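Local atomic coordinates of GDP-L-fucose synthase (PDB entry 7M13), a protein that binds NADPH and makes GDP-D-glycero-L-gluco-heptose for the capsular polysaccharide, as an oxidoreductase of the fucose synthase subfamily. Residues K10-G15 and E62-T67; L70-A75 and Y135-F140. One frame throughout, in Å; residues are numbered along the deposited sequence.

Contact 1: residues K10-G15 and E62-T67. With NAP (NADP nicotinamide-adenine-dinucleotide phosphate), chain E.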
loop_
_atom_site.group_PDB
_atom_site.type_symbol
_atom_site.label_atom_id
_atom_site.label_comp_id
_atom_site.label_asym_id
_atom_site.label_seq_id
_atom_site.Cartn_x
_atom_site.Cartn_y
_atom_site.Cartn_z
ATOM N N LYS B 10 -5.825 -28.216 -10.715
ATOM C CA LYS B 10 -6.730 -27.727 -9.670
ATOM C C LYS B 10 -6.686 -26.204 -9.677
ATOM O O LYS B 10 -5.626 -25.651 -9.390
ATOM C CB LYS B 10 -6.376 -28.298 -8.300
ATOM C CG LYS B 10 -7.446 -27.994 -7.268
ATOM C CD LYS B 10 -7.282 -28.824 -6.011
ATOM C CE LYS B 10 -8.433 -28.730 -5.050
ATOM N NZ LYS B 10 -8.255 -29.753 -3.987
ATOM N N ILE B 11 -7.816 -25.572 -9.943
ATOM C CA ILE B 11 -7.923 -24.109 -10.158
ATOM C C ILE B 11 -8.842 -23.537 -9.106
ATOM O O ILE B 11 -9.995 -23.925 -9.032
ATOM C CB ILE B 11 -8.463 -23.795 -11.565
ATOM C CG1 ILE B 11 -7.538 -24.401 -12.608
ATOM C CG2 ILE B 11 -8.659 -22.284 -11.731
ATOM C CD1 ILE B 11 -8.094 -24.360 -14.024
ATOM N N TYR B 12 -8.352 -22.569 -8.316
ATOM C CA TYR B 12 -9.165 -21.814 -7.344
ATOM C C TYR B 12 -9.565 -20.479 -7.957
ATOM O O TYR B 12 -8.693 -19.749 -8.408
ATOM C CB TYR B 12 -8.374 -21.654 -6.045
ATOM C CG TYR B 12 -8.982 -20.740 -5.019
ATOM C CD1 TYR B 12 -10.333 -20.759 -4.709
ATOM C CD2 TYR B 12 -8.181 -19.793 -4.385
ATOM C CE1 TYR B 12 -10.869 -19.910 -3.760
ATOM C CE2 TYR B 12 -8.707 -18.961 -3.421
ATOM C CZ TYR B 12 -10.049 -18.982 -3.143
ATOM O OH TYR B 12 -10.571 -18.107 -2.244
ATOM N N ILE B 13 -10.854 -20.234 -8.048
ATOM C CA ILE B 13 -11.428 -18.904 -8.377
ATOM C C ILE B 13 -11.934 -18.300 -7.081
ATOM O O ILE B 13 -12.974 -18.718 -6.578
ATOM C CB ILE B 13 -12.519 -18.982 -9.465
ATOM C CG1 ILE B 13 -11.981 -19.664 -10.724
ATOM C CG2 ILE B 13 -13.041 -17.581 -9.790
ATOM C CD1 ILE B 13 -12.450 -21.068 -10.931
ATOM N N ALA B 14 -11.231 -17.300 -6.557
ATOM C CA ALA B 14 -11.640 -16.575 -5.348
ATOM C C ALA B 14 -12.728 -15.598 -5.746
ATOM O O ALA B 14 -12.556 -14.959 -6.811
ATOM C CB ALA B 14 -10.451 -15.898 -4.739
ATOM N N GLY B 15 -13.807 -15.491 -4.994
ATOM C CA GLY B 15 -14.919 -14.593 -5.339
ATOM C C GLY B 15 -15.711 -15.094 -6.518
ATOM O O GLY B 15 -16.095 -14.284 -7.397
ATOM N N GLU B 62 -3.438 -25.283 -7.718
ATOM C CA GLU B 62 -2.265 -25.112 -8.590
ATOM C C GLU B 62 -2.290 -23.739 -9.269
ATOM O O GLU B 62 -1.241 -23.220 -9.522
ATOM C CB GLU B 62 -2.282 -26.206 -9.659
ATOM C CG GLU B 62 -2.055 -27.603 -9.089
ATOM C CD GLU B 62 -2.089 -28.652 -10.182
ATOM O OE1 GLU B 62 -1.089 -28.747 -10.945
ATOM O OE2 GLU B 62 -3.131 -29.325 -10.282
ATOM N N TYR B 63 -3.470 -23.185 -9.480
ATOM C CA TYR B 63 -3.700 -21.904 -10.195
ATOM C C TYR B 63 -4.757 -21.153 -9.418
ATOM O O TYR B 63 -5.736 -21.734 -8.905
ATOM C CB TYR B 63 -4.143 -22.148 -11.647
ATOM C CG TYR B 63 -3.041 -22.799 -12.418
ATOM C CD1 TYR B 63 -2.062 -22.062 -13.043
ATOM C CD2 TYR B 63 -2.975 -24.174 -12.535
ATOM C CE1 TYR B 63 -1.020 -22.660 -13.713
ATOM C CE2 TYR B 63 -1.936 -24.796 -13.201
ATOM C CZ TYR B 63 -0.948 -24.038 -13.791
ATOM O OH TYR B 63 0.096 -24.642 -14.441
ATOM N N VAL B 64 -4.581 -19.841 -9.288
ATOM C CA VAL B 64 -5.507 -18.968 -8.549
ATOM C C VAL B 64 -5.924 -17.787 -9.423
ATOM O O VAL B 64 -5.041 -17.089 -9.999
ATOM C CB VAL B 64 -4.835 -18.468 -7.256
ATOM C CG1 VAL B 64 -5.730 -17.476 -6.541
ATOM C CG2 VAL B 64 -4.458 -19.632 -6.326
ATOM N N PHE B 65 -7.225 -17.550 -9.534
ATOM C CA PHE B 65 -7.807 -16.287 -10.043
ATOM C C PHE B 65 -8.384 -15.532 -8.879
ATOM O O PHE B 65 -9.351 -16.020 -8.245
ATOM C CB PHE B 65 -8.843 -16.547 -11.127
ATOM C CG PHE B 65 -8.317 -17.218 -12.366
ATOM C CD1 PHE B 65 -7.875 -16.459 -13.437
ATOM C CD2 PHE B 65 -8.382 -18.593 -12.534
ATOM C CE1 PHE B 65 -7.394 -17.045 -14.593
ATOM C CE2 PHE B 65 -7.914 -19.171 -13.699
ATOM C CZ PHE B 65 -7.464 -18.396 -14.743
ATOM N N LEU B 66 -7.782 -14.394 -8.547
ATOM C CA LEU B 66 -8.184 -13.639 -7.348
ATOM C C LEU B 66 -9.176 -12.567 -7.772
ATOM O O LEU B 66 -8.718 -11.463 -8.187
ATOM C CB LEU B 66 -6.947 -13.063 -6.685
ATOM C CG LEU B 66 -7.205 -12.225 -5.453
ATOM C CD1 LEU B 66 -8.208 -12.898 -4.523
ATOM C CD2 LEU B 66 -5.878 -11.907 -4.791
ATOM N N THR B 67 -10.472 -12.826 -7.689
ATOM C CA THR B 67 -11.483 -11.828 -8.119
ATOM C C THR B 67 -12.198 -11.188 -6.935
ATOM O O THR B 67 -12.875 -10.185 -7.154
ATOM C CB THR B 67 -12.532 -12.387 -9.100
ATOM O OG1 THR B 67 -13.607 -13.014 -8.379
ATOM C CG2 THR B 67 -11.935 -13.336 -10.103
HETATM P PA NAP E . -17.871 -8.479 -7.602
HETATM O O1A NAP E . -18.060 -7.258 -6.753
HETATM O O2A NAP E . -18.945 -8.786 -8.617
HETATM O O5B NAP E . -17.712 -9.779 -6.735
HETATM C C5B NAP E . -16.806 -9.814 -5.632
HETATM C C4B NAP E . -16.964 -11.155 -4.988
HETATM O O4B NAP E . -15.981 -11.235 -3.929
HETATM C C3B NAP E . -18.342 -11.399 -4.337
HETATM O O3B NAP E . -18.894 -12.614 -4.833
HETATM C C2B NAP E . -18.033 -11.416 -2.845
HETATM O O2B NAP E . -18.817 -12.354 -2.105
HETATM C C1B NAP E . -16.582 -11.884 -2.828
HETATM N N9A NAP E . -15.911 -11.486 -1.609
HETATM C C8A NAP E . -15.703 -10.226 -1.137
HETATM N N7A NAP E . -15.167 -10.188 0.059
HETATM C C5A NAP E . -15.022 -11.515 0.404
HETATM C C6A NAP E . -14.525 -12.135 1.563
HETATM N N6A NAP E . -14.104 -11.473 2.647
HETATM N N1A NAP E . -14.534 -13.486 1.582
HETATM C C2A NAP E . -14.986 -14.151 0.510
HETATM N N3A NAP E . -15.485 -13.669 -0.630
HETATM C C4A NAP E . -15.481 -12.330 -0.612
HETATM O O3 NAP E . -16.465 -8.361 -8.351
HETATM P PN NAP E . -16.186 -8.021 -9.872
HETATM O O1N NAP E . -16.968 -6.818 -10.230
HETATM O O2N NAP E . -16.369 -9.276 -10.630
HETATM O O5D NAP E . -14.623 -7.642 -9.803
HETATM C C5D NAP E . -13.633 -8.622 -10.020
HETATM C C4D NAP E . -12.294 -7.947 -9.933
HETATM O O4D NAP E . -12.170 -6.961 -10.995
HETATM C C3D NAP E . -12.029 -7.203 -8.617
HETATM O O3D NAP E . -10.645 -7.295 -8.251
HETATM C C2D NAP E . -12.416 -5.798 -8.987
HETATM O O2D NAP E . -11.870 -4.808 -8.121
HETATM C C1D NAP E . -11.885 -5.696 -10.402
HETATM N N1N NAP E . -12.546 -4.597 -11.140
HETATM C C2N NAP E . -13.892 -4.598 -11.379
HETATM C C3N NAP E . -14.487 -3.539 -11.978
HETATM C C7N NAP E . -15.948 -3.480 -12.250
HETATM O O7N NAP E . -16.390 -2.553 -12.959
HETATM N N7N NAP E . -16.717 -4.431 -11.728
HETATM C C4N NAP E . -13.688 -2.419 -12.433
HETATM C C5N NAP E . -12.266 -2.503 -12.186
HETATM C C6N NAP E . -11.774 -3.499 -11.516
HETATM P P2B NAP E . -20.337 -11.995 -1.685
HETATM O O1X NAP E . -21.111 -12.174 -2.961
HETATM O O2X NAP E . -20.382 -10.652 -1.105
HETATM O O3X NAP E . -20.673 -13.057 -0.620
#
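Phe65 is gripped by the parallel ladder of strands 11-14 and 63-66: its N gives a bond of 2.9 Å to Tyr12 O, and its O takes Ala14 N nearly along the C=O axis. With CG beside the backbone N (chi1 -62°), its ring turns an edge to Ile11, whose CG2 lies in the ring plane 3.8 Å from CE2. At the ladder's start, Lys10 O accepts from Glu62 N, at 2.8 Å, and from Tyr63 N. Lys10 N reaches Glu62 OE2 from above the carboxylate plane in a nearly straight bond (169°). The extended Lys10 chain leads away to a salt bridge with Glu59. At the other end Ala14 O accepts twice from Thr67, from its N and, on a lone pair, from OG1 at 2.7 Å. A chi1 of 85° places OG1 between Thr67's own N and carbonyl carbon. Ala14 CB packs on Leu66 CD1 at 3.8 Å, on the sheet face of Tyr12 and Val64. Beyond, Gly15 CA and Thr67 O border the NADP, where carboxyl ends of parallel strands receive the cofactor in a Rossmann fold. Strand 36-37 flanks 11-14 and strand 105-111 flanks 63-66, while helix 80-100 packs on Val64 and Leu66.

Contact 2: residues L70-A75 and Y135-F140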
loop_
_atom_site.group_PDB
_atom_site.type_symbol
_atom_site.label_atom_id
_atom_site.label_comp_id
_atom_site.label_asym_id
_atom_site.label_seq_id
_atom_site.Cartn_x
_atom_site.Cartn_y
_atom_site.Cartn_z
ATOM N N LEU B 70 -14.021 -5.991 -1.972
ATOM C CA LEU B 70 -15.016 -5.019 -1.501
ATOM C C LEU B 70 -14.965 -3.846 -2.454
ATOM O O LEU B 70 -14.028 -3.068 -2.448
ATOM C CB LEU B 70 -14.696 -4.568 -0.080
ATOM C CG LEU B 70 -15.568 -3.419 0.407
ATOM C CD1 LEU B 70 -17.033 -3.796 0.392
ATOM C CD2 LEU B 70 -15.140 -2.975 1.794
ATOM N N PRO B 71 -15.941 -3.724 -3.375
ATOM C CA PRO B 71 -15.859 -2.698 -4.400
ATOM C C PRO B 71 -16.192 -1.301 -3.876
ATOM O O PRO B 71 -16.914 -1.198 -2.935
ATOM C CB PRO B 71 -16.963 -3.103 -5.383
ATOM C CG PRO B 71 -17.941 -3.881 -4.563
ATOM C CD PRO B 71 -17.146 -4.564 -3.464
ATOM N N CYS B 72 -15.624 -0.279 -4.509
ATOM C CA CYS B 72 -15.830 1.144 -4.186
ATOM C C CYS B 72 -16.806 1.730 -5.205
ATOM O O CYS B 72 -16.462 1.765 -6.404
ATOM C CB CYS B 72 -14.495 1.867 -4.233
ATOM S SG CYS B 72 -14.598 3.610 -3.779
ATOM N N GLY B 73 -17.973 2.160 -4.746
ATOM C CA GLY B 73 -18.986 2.801 -5.609
ATOM C C GLY B 73 -19.547 4.059 -4.980
ATOM O O GLY B 73 -19.221 4.345 -3.823
ATOM N N ALA B 74 -20.374 4.803 -5.715
ATOM C CA ALA B 74 -20.974 6.068 -5.235
ATOM C C ALA B 74 -21.677 5.825 -3.899
ATOM O O ALA B 74 -21.506 6.658 -2.998
ATOM C CB ALA B 74 -21.946 6.617 -6.252
ATOM N N ALA B 75 -22.441 4.739 -3.786
ATOM C CA ALA B 75 -23.375 4.495 -2.659
ATOM C C ALA B 75 -22.592 4.241 -1.367
ATOM O O ALA B 75 -23.027 4.711 -0.294
ATOM C CB ALA B 75 -24.276 3.329 -2.956
ATOM N N TYR B 135 -10.182 11.393 -5.026
ATOM C CA TYR B 135 -10.438 11.442 -3.575
ATOM C C TYR B 135 -11.364 10.305 -3.108
ATOM O O TYR B 135 -11.076 9.615 -2.098
ATOM C CB TYR B 135 -11.033 12.792 -3.202
ATOM C CG TYR B 135 -11.147 12.896 -1.721
ATOM C CD1 TYR B 135 -10.046 13.278 -0.988
ATOM C CD2 TYR B 135 -12.293 12.508 -1.055
ATOM C CE1 TYR B 135 -10.078 13.309 0.388
ATOM C CE2 TYR B 135 -12.350 12.536 0.336
ATOM C CZ TYR B 135 -11.233 12.955 1.042
ATOM O OH TYR B 135 -11.196 13.040 2.395
ATOM N N GLY B 136 -12.497 10.093 -3.768
ATOM C CA GLY B 136 -13.465 9.096 -3.300
ATOM C C GLY B 136 -12.875 7.696 -3.283
ATOM O O GLY B 136 -13.173 6.901 -2.346
ATOM N N ALA B 137 -12.028 7.384 -4.247
ATOM C CA ALA B 137 -11.480 6.019 -4.404
ATOM C C ALA B 137 -10.040 5.983 -3.894
ATOM O O ALA B 137 -9.302 5.048 -4.212
ATOM C CB ALA B 137 -11.592 5.580 -5.839
ATOM N N TYR B 138 -9.641 6.956 -3.089
ATOM C CA TYR B 138 -8.219 7.089 -2.673
ATOM C C TYR B 138 -7.748 5.833 -1.944
ATOM O O TYR B 138 -6.656 5.283 -2.217
ATOM C CB TYR B 138 -8.126 8.321 -1.775
ATOM C CG TYR B 138 -6.784 8.667 -1.174
ATOM C CD1 TYR B 138 -5.758 9.251 -1.913
ATOM C CD2 TYR B 138 -6.549 8.431 0.174
ATOM C CE1 TYR B 138 -4.554 9.617 -1.323
ATOM C CE2 TYR B 138 -5.362 8.814 0.778
ATOM C CZ TYR B 138 -4.361 9.394 0.028
ATOM O OH TYR B 138 -3.196 9.764 0.647
ATOM N N SER B 139 -8.496 5.401 -0.948
ATOM C CA SER B 139 -8.093 4.249 -0.123
ATOM C C SER B 139 -8.223 2.939 -0.895
ATOM O O SER B 139 -7.354 2.055 -0.751
ATOM C CB SER B 139 -8.798 4.254 1.180
ATOM O OG SER B 139 -10.172 3.964 1.037
ATOM N N PHE B 140 -9.233 2.813 -1.734
ATOM C CA PHE B 140 -9.414 1.622 -2.595
ATOM C C PHE B 140 -8.276 1.543 -3.607
ATOM O O PHE B 140 -7.671 0.470 -3.772
ATOM C CB PHE B 140 -10.770 1.741 -3.275
ATOM C CG PHE B 140 -11.059 0.634 -4.243
ATOM C CD1 PHE B 140 -11.619 -0.556 -3.833
ATOM C CD2 PHE B 140 -10.786 0.809 -5.583
ATOM C CE1 PHE B 140 -11.881 -1.563 -4.750
ATOM C CE2 PHE B 140 -11.067 -0.196 -6.488
ATOM C CZ PHE B 140 -11.597 -1.373 -6.068
#
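Packing of Cys72 against the Phe140 ring carries most of this contact, and no hydrogen bond crosses it. Cys72 CB sits over a face of Phe140 as a CH-pi contact, 4.0 Å from the ring centroid and 25° off the normal, displaced toward the rim so that Phe140 CG is the nearest ring atom at 3.7 Å. Phe140 reaches it with CG anti to its backbone N (chi1 177°), which swings the ring off the first turn of helix 138-158 toward the loop. The Cys72 sulfur makes a second, oblique sulfur-aromatic contact, with SG 5.3 Å from the same centroid. At the ring's edge, near its plane, lies Leu70 O, 3.5 Å from Phe140 CE1.

Phe140 and Lys144 occupy the positions of the Tyr-XXX-Lys pair of short-chain dehydrogenases. Position 140 is the predicted proton donor/acceptor, although phenylalanine has no hydroxyl for that role; its side chain touches the bound NADP, and Lys144 hydrogen-bonds to the cofactor.

The apolar packing continues from Cys72 SG, anti to its own backbone N, to Ala137 CB at 4.1 Å. Ala137 is the N-cap of the helix, which is entered through a type I turn closed by Tyr138 N bonding to Tyr135 O over 3.2 Å. Around the contact, the Glu134 carboxylate takes Gly136 N and Ala137 N, and Tyr135 OH bonds to Ser272 of the second subunit.

Contact 1 is core: two neighbouring strands of the Rossmann sheet, buried almost throughout and joined by a regular run of backbone hydrogen bonds. Contact 2 is only partly buried and joins irregular chain to a helix start, with side-chain packing in place of a ladder; part of its helix side also meets the second subunit. They share no element, yet the segments follow on in sequence, since the chain leaving 62-67 runs into the loop 70-75. Their centres are about 24 Å apart, and both border the NADP: contact 1 through strand ends near its ribose groups, contact 2 through Pro71 and Phe140 beside the presumed catalytic position.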